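Local coordinates for protein ectoine dioxygenase (Sphingopyxis alaskensis, PDB 4MHR) that catalyses the iron(II)- and 2-oxoglutarate-dependent hydroxylation of L-ectoine to 5-hydroxyectoine, a compatible solute that protects cells against osmotic stress, at residues A[133-138]-A[266-271]; A[170-175]-A[244-249]; A[147-152]-A[253-258]. One frame throughout, in Å; residues are numbered along the deposited sequence.

Interaction 1: A[133-138]-A[266-271]; sequences IHQSRL and NAFLVY
R137 and F268 face each other as a hydrogen-bonded antiparallel pair, and their backbones satisfy one another twice: F268 N gives to R137 O at 2.8 Å, nearly straight, and R137 N gives to F268 O. That second carbonyl also receives a CA-H...O contact from S136. Further along, V270 N donates to Q135 O at 2.9 Å. The chain turns a corner at H134, yet H134 N still reaches V270 O, 2.8 Å away, from a position tilted out of the carbonyl plane. The two segments are neighbouring strands, 133-138 within 131-141 and 266-271 within 264-273, in the large antiparallel sheet of the cupin core that PhyH-family dioxygenases share. Q135, R137, F268 and V270 occupy the face turned to the active site, and Q135 is an L-ectoine-binding residue. Its CG is anti to the backbone N (chi1 177°) and the chain runs on extended; OE1 ends at the edge of the F268 ring, in its plane, 3.5 Å from CE2, while NE2 is taken by the carbonyl of L292. R137 lies alongside F268 with its CD 3.6 Å from ring atom CD2, and its guanidinium NH2 bonds S99. V270 CG1 packs against H134 CD2 at 3.8 Å, close to W158, which matters for ectoine stabilization. On the other face I133 CD1 sits over the Y271 ring, 4.0 Å from the centroid, in a CH-pi contact; Y271 OH bonds the carbonyl of A114. The hydroxyl of S136 is paired with H104, and its CB rests on L269 CD2.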
loop_
_atom_site.group_PDB
_atom_site.type_symbol
_atom_site.label_atom_id
_atom_site.label_comp_id
_atom_site.label_asym_id
_atom_site.label_seq_id
_atom_site.Cartn_x
_atom_site.Cartn_y
_atom_site.Cartn_z
ATOM N N ILE A 133 0.274 8.503 -8.572
ATOM C CA ILE A 133 -0.536 7.413 -8.015
ATOM C C ILE A 133 -0.515 6.224 -8.929
ATOM O O ILE A 133 -1.061 6.293 -9.994
ATOM C CB ILE A 133 -1.986 7.832 -7.693
ATOM C CG1 ILE A 133 -1.975 9.023 -6.723
ATOM C CG2 ILE A 133 -2.751 6.650 -7.081
ATOM C CD1 ILE A 133 -1.254 8.751 -5.411
ATOM N N HIS A 134 0.181 5.149 -8.536
ATOM C CA HIS A 134 0.231 3.916 -9.346
ATOM C C HIS A 134 -1.125 3.165 -9.242
ATOM O O HIS A 134 -1.576 2.532 -10.164
ATOM C CB HIS A 134 1.403 3.034 -8.871
ATOM C CG HIS A 134 1.334 1.596 -9.295
ATOM N ND1 HIS A 134 1.700 1.154 -10.553
ATOM C CD2 HIS A 134 1.026 0.483 -8.582
ATOM C CE1 HIS A 134 1.610 -0.165 -10.602
ATOM N NE2 HIS A 134 1.199 -0.598 -9.421
ATOM N N GLN A 135 -1.740 3.215 -8.079
ATOM C CA GLN A 135 -2.962 2.466 -7.810
ATOM C C GLN A 135 -3.512 3.057 -6.568
ATOM O O GLN A 135 -2.742 3.462 -5.694
ATOM C CB GLN A 135 -2.618 1.011 -7.521
ATOM C CG GLN A 135 -3.820 0.155 -7.143
ATOM C CD GLN A 135 -3.377 -1.209 -6.669
ATOM O OE1 GLN A 135 -3.289 -1.483 -5.446
ATOM N NE2 GLN A 135 -3.026 -2.052 -7.618
ATOM N N SER A 136 -4.826 3.038 -6.415
ATOM C CA SER A 136 -5.504 3.380 -5.164
ATOM C C SER A 136 -6.685 2.452 -4.918
ATOM O O SER A 136 -7.223 1.841 -5.874
ATOM C CB SER A 136 -5.968 4.814 -5.156
ATOM O OG SER A 136 -7.015 5.084 -6.073
ATOM N N ARG A 137 -7.087 2.294 -3.656
ATOM C CA ARG A 137 -8.256 1.412 -3.379
ATOM C C ARG A 137 -8.859 1.854 -2.108
ATOM O O ARG A 137 -8.110 2.140 -1.162
ATOM C CB ARG A 137 -7.937 -0.046 -3.071
ATOM C CG ARG A 137 -6.968 -0.803 -3.863
ATOM C CD ARG A 137 -6.428 -1.985 -3.047
ATOM N NE ARG A 137 -7.440 -2.993 -2.814
ATOM C CZ ARG A 137 -7.302 -4.303 -3.051
ATOM N NH1 ARG A 137 -6.169 -4.812 -3.536
ATOM N NH2 ARG A 137 -8.322 -5.115 -2.791
ATOM N N LEU A 138 -10.185 1.817 -2.058
ATOM C CA LEU A 138 -10.947 1.927 -0.823
ATOM C C LEU A 138 -11.381 0.509 -0.493
ATOM O O LEU A 138 -12.017 -0.216 -1.315
ATOM C CB LEU A 138 -12.092 2.900 -0.918
ATOM C CG LEU A 138 -13.083 2.867 0.272
ATOM C CD1 LEU A 138 -12.479 3.135 1.618
ATOM C CD2 LEU A 138 -14.261 3.787 0.031
ATOM N N ASN A 266 -10.017 1.060 5.096
ATOM C CA ASN A 266 -8.914 1.925 4.845
ATOM C C ASN A 266 -8.945 2.391 3.439
ATOM O O ASN A 266 -9.607 1.744 2.556
ATOM C CB ASN A 266 -7.611 1.202 5.120
ATOM C CG ASN A 266 -7.258 0.221 4.041
ATOM O OD1 ASN A 266 -8.073 -0.575 3.636
ATOM N ND2 ASN A 266 -6.056 0.330 3.515
ATOM N N ALA A 267 -8.292 3.540 3.240
ATOM C CA ALA A 267 -7.932 4.032 1.933
ATOM C C ALA A 267 -6.441 3.704 1.703
ATOM O O ALA A 267 -5.577 4.099 2.495
ATOM C CB ALA A 267 -8.188 5.531 1.896
ATOM N N PHE A 268 -6.141 3.006 0.620
ATOM C CA PHE A 268 -4.827 2.533 0.279
ATOM C C PHE A 268 -4.350 3.352 -0.925
ATOM O O PHE A 268 -4.965 3.275 -1.989
ATOM C CB PHE A 268 -4.964 1.051 -0.049
ATOM C CG PHE A 268 -3.711 0.352 -0.446
ATOM C CD1 PHE A 268 -2.760 0.007 0.515
ATOM C CD2 PHE A 268 -3.548 -0.144 -1.767
ATOM C CE1 PHE A 268 -1.625 -0.709 0.147
ATOM C CE2 PHE A 268 -2.416 -0.880 -2.119
ATOM C CZ PHE A 268 -1.433 -1.147 -1.158
ATOM N N LEU A 269 -3.252 4.087 -0.767
ATOM C CA LEU A 269 -2.667 4.905 -1.846
ATOM C C LEU A 269 -1.275 4.400 -2.183
ATOM O O LEU A 269 -0.460 4.296 -1.281
ATOM C CB LEU A 269 -2.608 6.347 -1.391
ATOM C CG LEU A 269 -3.931 6.988 -0.964
ATOM C CD1 LEU A 269 -3.741 8.350 -0.333
ATOM C CD2 LEU A 269 -4.823 7.142 -2.196
ATOM N N VAL A 270 -1.015 4.044 -3.441
ATOM C CA VAL A 270 0.298 3.659 -3.868
ATOM C C VAL A 270 0.959 4.795 -4.631
ATOM O O VAL A 270 0.516 5.184 -5.726
ATOM C CB VAL A 270 0.286 2.374 -4.721
ATOM C CG1 VAL A 270 1.703 1.955 -5.111
ATOM C CG2 VAL A 270 -0.433 1.235 -3.985
ATOM N N TYR A 271 2.073 5.278 -4.079
ATOM C CA TYR A 271 2.893 6.348 -4.704
ATOM C C TYR A 271 4.054 5.685 -5.403
ATOM O O TYR A 271 4.748 4.832 -4.830
ATOM C CB TYR A 271 3.368 7.333 -3.626
ATOM C CG TYR A 271 2.315 8.118 -2.932
ATOM C CD1 TYR A 271 1.935 9.400 -3.396
ATOM C CD2 TYR A 271 1.651 7.619 -1.825
ATOM C CE1 TYR A 271 0.952 10.155 -2.718
ATOM C CE2 TYR A 271 0.643 8.359 -1.173
ATOM C CZ TYR A 271 0.277 9.602 -1.659
ATOM O OH TYR A 271 -0.679 10.326 -1.014
#

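Interaction 2: A[170-175]-A[244-249]; sequences LSMSVL and VILFDC
S171 and F247 make the close-packed end of this strand pair. F247 CG stands between its backbone N and carbonyl carbon (chi1 60°), and the ring beyond it lies with one face over S171 CB, which is 3.9 Å from the centroid in a CH-pi contact. Beneath the ring, S171 N gives to F247 O at 2.8 Å, and F247 N returns the bond to S171 O. A second reciprocal pair joins S173 and I245, with S173 N to I245 O at 2.8 Å and nearly straight. These are adjacent antiparallel strands of the cupin core sheet, and S171 and F247 lie on its active-site face, near W158 and near D154 and H253 of the iron site. On the opposite face M172 and L246 run side by side: M172 SD and L246 CG are 4.0 Å apart, and helix 117-127 covers both. Packing is looser toward the far end, where V174 CG2 and V244 CG2 are 4.3 Å apart and L175 CD2 only just meets I245 CD1. No side of the contact is open to solvent; beyond F247 the backbones stay paired, L170 with D248, but their side chains diverge, and D248 points away from 170-175 to a salt bridge with R26.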
loop_
_atom_site.group_PDB
_atom_site.type_symbol
_atom_site.label_atom_id
_atom_site.label_comp_id
_atom_site.label_asym_id
_atom_site.label_seq_id
_atom_site.Cartn_x
_atom_site.Cartn_y
_atom_site.Cartn_z
ATOM N N LEU A 170 5.914 3.149 -2.772
ATOM C CA LEU A 170 5.436 2.824 -1.445
ATOM C C LEU A 170 3.940 2.919 -1.321
ATOM O O LEU A 170 3.248 3.622 -2.140
ATOM C CB LEU A 170 6.071 3.698 -0.420
ATOM C CG LEU A 170 5.864 5.168 -0.497
ATOM C CD1 LEU A 170 4.575 5.585 0.158
ATOM C CD2 LEU A 170 6.954 5.797 0.332
ATOM N N SER A 171 3.419 2.213 -0.322
ATOM C CA SER A 171 1.976 2.267 -0.050
ATOM C C SER A 171 1.683 2.992 1.228
ATOM O O SER A 171 2.463 2.922 2.224
ATOM C CB SER A 171 1.420 0.863 0.054
ATOM O OG SER A 171 1.727 0.202 -1.171
ATOM N N MET A 172 0.626 3.767 1.204
ATOM C CA MET A 172 0.068 4.294 2.449
ATOM C C MET A 172 -1.372 3.825 2.741
ATOM O O MET A 172 -2.261 3.942 1.876
ATOM C CB MET A 172 0.065 5.778 2.406
ATOM C CG MET A 172 1.342 6.355 1.974
ATOM S SD MET A 172 1.477 8.047 2.540
ATOM C CE MET A 172 2.866 8.496 1.565
ATOM N N SER A 173 -1.600 3.270 3.946
ATOM C CA SER A 173 -2.920 2.828 4.393
ATOM C C SER A 173 -3.427 3.843 5.404
ATOM O O SER A 173 -2.831 4.001 6.466
ATOM C CB SER A 173 -2.860 1.403 4.961
ATOM O OG SER A 173 -4.180 1.020 5.374
ATOM N N VAL A 174 -4.445 4.632 5.050
ATOM C CA VAL A 174 -5.062 5.579 6.000
ATOM C C VAL A 174 -6.248 4.868 6.638
ATOM O O VAL A 174 -7.226 4.528 5.941
ATOM C CB VAL A 174 -5.602 6.788 5.239
ATOM C CG1 VAL A 174 -6.245 7.803 6.143
ATOM C CG2 VAL A 174 -4.559 7.364 4.367
ATOM N N LEU A 175 -6.146 4.591 7.926
ATOM C CA LEU A 175 -7.192 3.819 8.636
ATOM C C LEU A 175 -8.472 4.652 8.820
ATOM O O LEU A 175 -8.418 5.812 9.182
ATOM C CB LEU A 175 -6.725 3.324 9.985
ATOM C CG LEU A 175 -5.416 2.565 10.003
ATOM C CD1 LEU A 175 -5.205 2.097 11.436
ATOM C CD2 LEU A 175 -5.385 1.402 9.043
ATOM N N VAL A 244 -1.875 6.553 9.729
ATOM C CA VAL A 244 -1.358 6.183 8.416
ATOM C C VAL A 244 -0.227 5.236 8.562
ATOM O O VAL A 244 0.704 5.489 9.355
ATOM C CB VAL A 244 -0.886 7.378 7.611
ATOM C CG1 VAL A 244 -0.595 6.973 6.145
ATOM C CG2 VAL A 244 -1.964 8.430 7.570
ATOM N N ILE A 245 -0.340 4.101 7.904
ATOM C CA ILE A 245 0.685 3.046 7.951
ATOM C C ILE A 245 1.367 3.119 6.597
ATOM O O ILE A 245 0.686 3.036 5.555
ATOM C CB ILE A 245 0.126 1.632 8.196
ATOM C CG1 ILE A 245 -0.540 1.591 9.558
ATOM C CG2 ILE A 245 1.254 0.656 8.210
ATOM C CD1 ILE A 245 -1.319 0.324 9.753
ATOM N N LEU A 246 2.671 3.424 6.589
ATOM C CA LEU A 246 3.386 3.598 5.299
ATOM C C LEU A 246 4.311 2.389 5.130
ATOM O O LEU A 246 5.046 2.015 6.078
ATOM C CB LEU A 246 4.301 4.774 5.310
ATOM C CG LEU A 246 3.827 6.173 5.130
ATOM C CD1 LEU A 246 3.180 6.629 6.424
ATOM C CD2 LEU A 246 4.990 7.042 4.757
ATOM N N PHE A 247 4.308 1.780 3.967
ATOM C CA PHE A 247 5.200 0.624 3.767
ATOM C C PHE A 247 5.808 0.527 2.380
ATOM O O PHE A 247 5.180 0.892 1.361
ATOM C CB PHE A 247 4.583 -0.663 4.284
ATOM C CG PHE A 247 3.293 -1.076 3.663
ATOM C CD1 PHE A 247 2.102 -0.563 4.114
ATOM C CD2 PHE A 247 3.262 -2.049 2.639
ATOM C CE1 PHE A 247 0.886 -0.959 3.548
ATOM C CE2 PHE A 247 2.043 -2.480 2.070
ATOM C CZ PHE A 247 0.845 -1.962 2.537
ATOM N N ASP A 248 7.081 0.100 2.369
ATOM C CA ASP A 248 7.851 -0.116 1.163
ATOM C C ASP A 248 7.152 -1.136 0.274
ATOM O O ASP A 248 6.567 -2.134 0.754
ATOM C CB ASP A 248 9.233 -0.604 1.519
ATOM C CG ASP A 248 10.085 -0.887 0.298
ATOM O OD1 ASP A 248 10.628 0.076 -0.304
ATOM O OD2 ASP A 248 10.208 -2.086 -0.043
ATOM N N CYS A 249 7.239 -0.891 -1.023
ATOM C CA CYS A 249 6.660 -1.776 -2.008
ATOM C C CYS A 249 6.995 -3.262 -1.903
ATOM O O CYS A 249 6.147 -4.090 -2.223
ATOM C CB CYS A 249 7.030 -1.308 -3.427
ATOM S SG CYS A 249 8.778 -1.388 -3.817
#

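Interaction 3: A[147-152]-A[253-258]; sequences REFYWH and HGSNGN
Strands 149-152 and 253-255 run antiparallel, with F149 paired to S255 and H152 to H253, and the register slips by one residue between the two pairs in a beta bulge. Each pair is closed by two backbone bonds; S255 N, for instance, reaches F149 O on a lone pair at 2.8 Å. Opposite the bulge, G254 CA comes 3.2 Å from F149 O, and W151 brings CE3 of its indole to 3.4 Å from H253 C. At the exposed end, S255 OG lies at the edge of the F149 ring, 3.6 Å from CD2, and N256 O accepts a bond from K141, the 2-oxoglutarate-binding lysine. H152 and H253 carry the functional end. In both, CG stands between backbone N and carbonyl carbon (chi1 58° and 71°), and the rings cross obliquely, planes 55° apart. Each ring is fixed through ND1: that of H152 donates to Y150 O, in the carbonyl plane at 2.9 Å, and that of H253 pairs with the carbonyl of L251. With ND1 so engaged, both NE2 atoms meet at one water, 2.9 Å from H152 NE2 and 3.1 Å from H253 NE2, in the ring plane of each. With D154 these histidines form the facial triad of two histidines and one carboxylate that binds iron(II), here in its apo form.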
loop_
_atom_site.group_PDB
_atom_site.type_symbol
_atom_site.label_atom_id
_atom_site.label_comp_id
_atom_site.label_asym_id
_atom_site.label_seq_id
_atom_site.Cartn_x
_atom_site.Cartn_y
_atom_site.Cartn_z
ATOM N N ARG A 147 -12.394 -11.999 5.591
ATOM C CA ARG A 147 -11.430 -12.948 5.019
ATOM C C ARG A 147 -9.965 -12.527 5.236
ATOM O O ARG A 147 -9.633 -11.324 5.437
ATOM C CB ARG A 147 -11.671 -13.021 3.520
ATOM C CG ARG A 147 -13.103 -13.344 3.109
ATOM C CD ARG A 147 -13.397 -14.812 3.322
ATOM N NE ARG A 147 -12.242 -15.632 2.959
ATOM C CZ ARG A 147 -12.160 -16.945 3.153
ATOM N NH1 ARG A 147 -13.183 -17.627 3.664
ATOM N NH2 ARG A 147 -11.048 -17.578 2.795
ATOM N N GLU A 148 -9.116 -13.519 5.279
ATOM C CA GLU A 148 -7.694 -13.315 5.338
ATOM C C GLU A 148 -7.118 -12.829 3.961
ATOM O O GLU A 148 -7.759 -12.964 2.933
ATOM C CB GLU A 148 -6.999 -14.570 5.779
ATOM C CG GLU A 148 -6.754 -15.619 4.751
ATOM C CD GLU A 148 -8.042 -16.203 4.173
ATOM O OE1 GLU A 148 -9.164 -16.113 4.778
ATOM O OE2 GLU A 148 -7.897 -16.751 3.076
ATOM N N PHE A 149 -5.951 -12.185 4.011
ATOM C CA PHE A 149 -5.177 -11.818 2.834
ATOM C C PHE A 149 -3.822 -12.415 2.993
ATOM O O PHE A 149 -3.023 -12.032 3.906
ATOM C CB PHE A 149 -5.234 -10.281 2.660
ATOM C CG PHE A 149 -6.610 -9.846 2.285
ATOM C CD1 PHE A 149 -7.187 -10.333 1.075
ATOM C CD2 PHE A 149 -7.425 -9.131 3.169
ATOM C CE1 PHE A 149 -8.514 -10.050 0.743
ATOM C CE2 PHE A 149 -8.755 -8.830 2.826
ATOM C CZ PHE A 149 -9.291 -9.286 1.616
ATOM N N TYR A 150 -3.524 -13.389 2.153
ATOM C CA TYR A 150 -2.342 -14.195 2.408
ATOM C C TYR A 150 -1.071 -13.337 2.053
ATOM O O TYR A 150 -1.157 -12.423 1.287
ATOM C CB TYR A 150 -2.355 -15.457 1.579
ATOM C CG TYR A 150 -1.355 -16.464 2.006
ATOM C CD1 TYR A 150 -1.531 -17.218 3.189
ATOM C CD2 TYR A 150 -0.199 -16.711 1.240
ATOM C CE1 TYR A 150 -0.598 -18.187 3.542
ATOM C CE2 TYR A 150 0.747 -17.634 1.641
ATOM C CZ TYR A 150 0.523 -18.402 2.775
ATOM O OH TYR A 150 1.485 -19.352 3.112
ATOM N N TRP A 151 0.038 -13.678 2.667
ATOM C CA TRP A 151 1.343 -13.040 2.499
ATOM C C TRP A 151 1.700 -12.780 1.042
ATOM O O TRP A 151 1.642 -13.699 0.211
ATOM C CB TRP A 151 2.424 -13.940 3.080
ATOM C CG TRP A 151 2.270 -14.220 4.533
ATOM C CD1 TRP A 151 1.912 -15.403 5.094
ATOM C CD2 TRP A 151 2.477 -13.307 5.629
ATOM N NE1 TRP A 151 1.852 -15.304 6.459
ATOM C CE2 TRP A 151 2.239 -14.038 6.830
ATOM C CE3 TRP A 151 2.896 -11.953 5.729
ATOM C CZ2 TRP A 151 2.335 -13.443 8.127
ATOM C CZ3 TRP A 151 3.011 -11.367 7.019
ATOM C CH2 TRP A 151 2.735 -12.129 8.203
ATOM N N HIS A 152 2.128 -11.547 0.774
ATOM C CA HIS A 152 2.717 -11.205 -0.505
ATOM C C HIS A 152 3.529 -9.903 -0.346
ATOM O O HIS A 152 3.400 -9.127 0.659
ATOM C CB HIS A 152 1.608 -10.998 -1.580
ATOM C CG HIS A 152 0.628 -9.924 -1.202
ATOM N ND1 HIS A 152 -0.205 -10.041 -0.098
ATOM C CD2 HIS A 152 0.434 -8.671 -1.686
ATOM C CE1 HIS A 152 -0.917 -8.932 0.049
ATOM N NE2 HIS A 152 -0.549 -8.084 -0.901
ATOM N N HIS A 253 3.775 -8.828 3.604
ATOM C CA HIS A 253 2.692 -8.498 4.482
ATOM C C HIS A 253 1.422 -9.284 4.160
ATOM O O HIS A 253 1.228 -9.897 3.052
ATOM C CB HIS A 253 2.402 -6.964 4.432
ATOM C CG HIS A 253 1.792 -6.525 3.145
ATOM N ND1 HIS A 253 2.527 -6.397 1.988
ATOM C CD2 HIS A 253 0.507 -6.322 2.786
ATOM C CE1 HIS A 253 1.740 -6.010 1.005
ATOM N NE2 HIS A 253 0.509 -5.975 1.450
ATOM N N GLY A 254 0.498 -9.213 5.085
ATOM C CA GLY A 254 -0.799 -9.972 4.953
ATOM C C GLY A 254 -1.686 -9.754 6.165
ATOM O O GLY A 254 -1.327 -8.942 7.013
ATOM N N SER A 255 -2.880 -10.379 6.202
ATOM C CA SER A 255 -3.746 -10.264 7.391
ATOM C C SER A 255 -4.514 -11.513 7.622
ATOM O O SER A 255 -4.796 -12.295 6.645
ATOM C CB SER A 255 -4.700 -9.053 7.298
ATOM O OG SER A 255 -5.442 -9.139 6.118
ATOM N N ASN A 256 -4.791 -11.777 8.920
ATOM C CA ASN A 256 -5.717 -12.871 9.277
ATOM C C ASN A 256 -7.116 -12.430 8.963
ATOM O O ASN A 256 -7.393 -11.234 8.669
ATOM C CB ASN A 256 -5.622 -13.249 10.743
ATOM C CG ASN A 256 -4.314 -13.940 11.088
ATOM O OD1 ASN A 256 -3.570 -13.525 11.990
ATOM N ND2 ASN A 256 -4.013 -14.978 10.369
ATOM N N GLY A 257 -8.062 -13.369 8.991
ATOM C CA GLY A 257 -9.440 -12.965 8.830
ATOM C C GLY A 257 -10.006 -12.265 10.080
ATOM O O GLY A 257 -9.296 -11.957 10.993
ATOM N N ASN A 258 -11.316 -12.016 10.101
ATOM C CA ASN A 258 -11.934 -11.231 11.163
ATOM C C ASN A 258 -13.331 -11.806 11.469
ATOM O O ASN A 258 -14.295 -11.659 10.677
ATOM C CB ASN A 258 -12.003 -9.748 10.744
ATOM C CG ASN A 258 -12.717 -8.879 11.750
ATOM O OD1 ASN A 258 -12.652 -9.137 12.965
ATOM N ND2 ASN A 258 -13.400 -7.826 11.262
HETATM O O HOH W 1 -1.339 -5.283 -0.891
#

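Interactions 1 and 2 belong to one antiparallel sheet, where strands 264-273 and 169-175 are neighbours; their centres are 9 Å apart, and L269 O probably accepts a hydrogen bond from M172 N at 2.8 Å. Interaction 3 lies in a separate three-stranded sheet, its centre about 18 Å from that of interaction 1 and about 16 Å from that of interaction 2, which it touches where the F247 and H253 rings meet. Along the chain the pairings are concentric: 133-138 and 266-271 are outermost, 147-152 and 253-258 next, 170-175 and 244-249 innermost. Two sheets of the cupin fold thus bring the ectoine-binding Q135 and the iron-binding histidines to one active site.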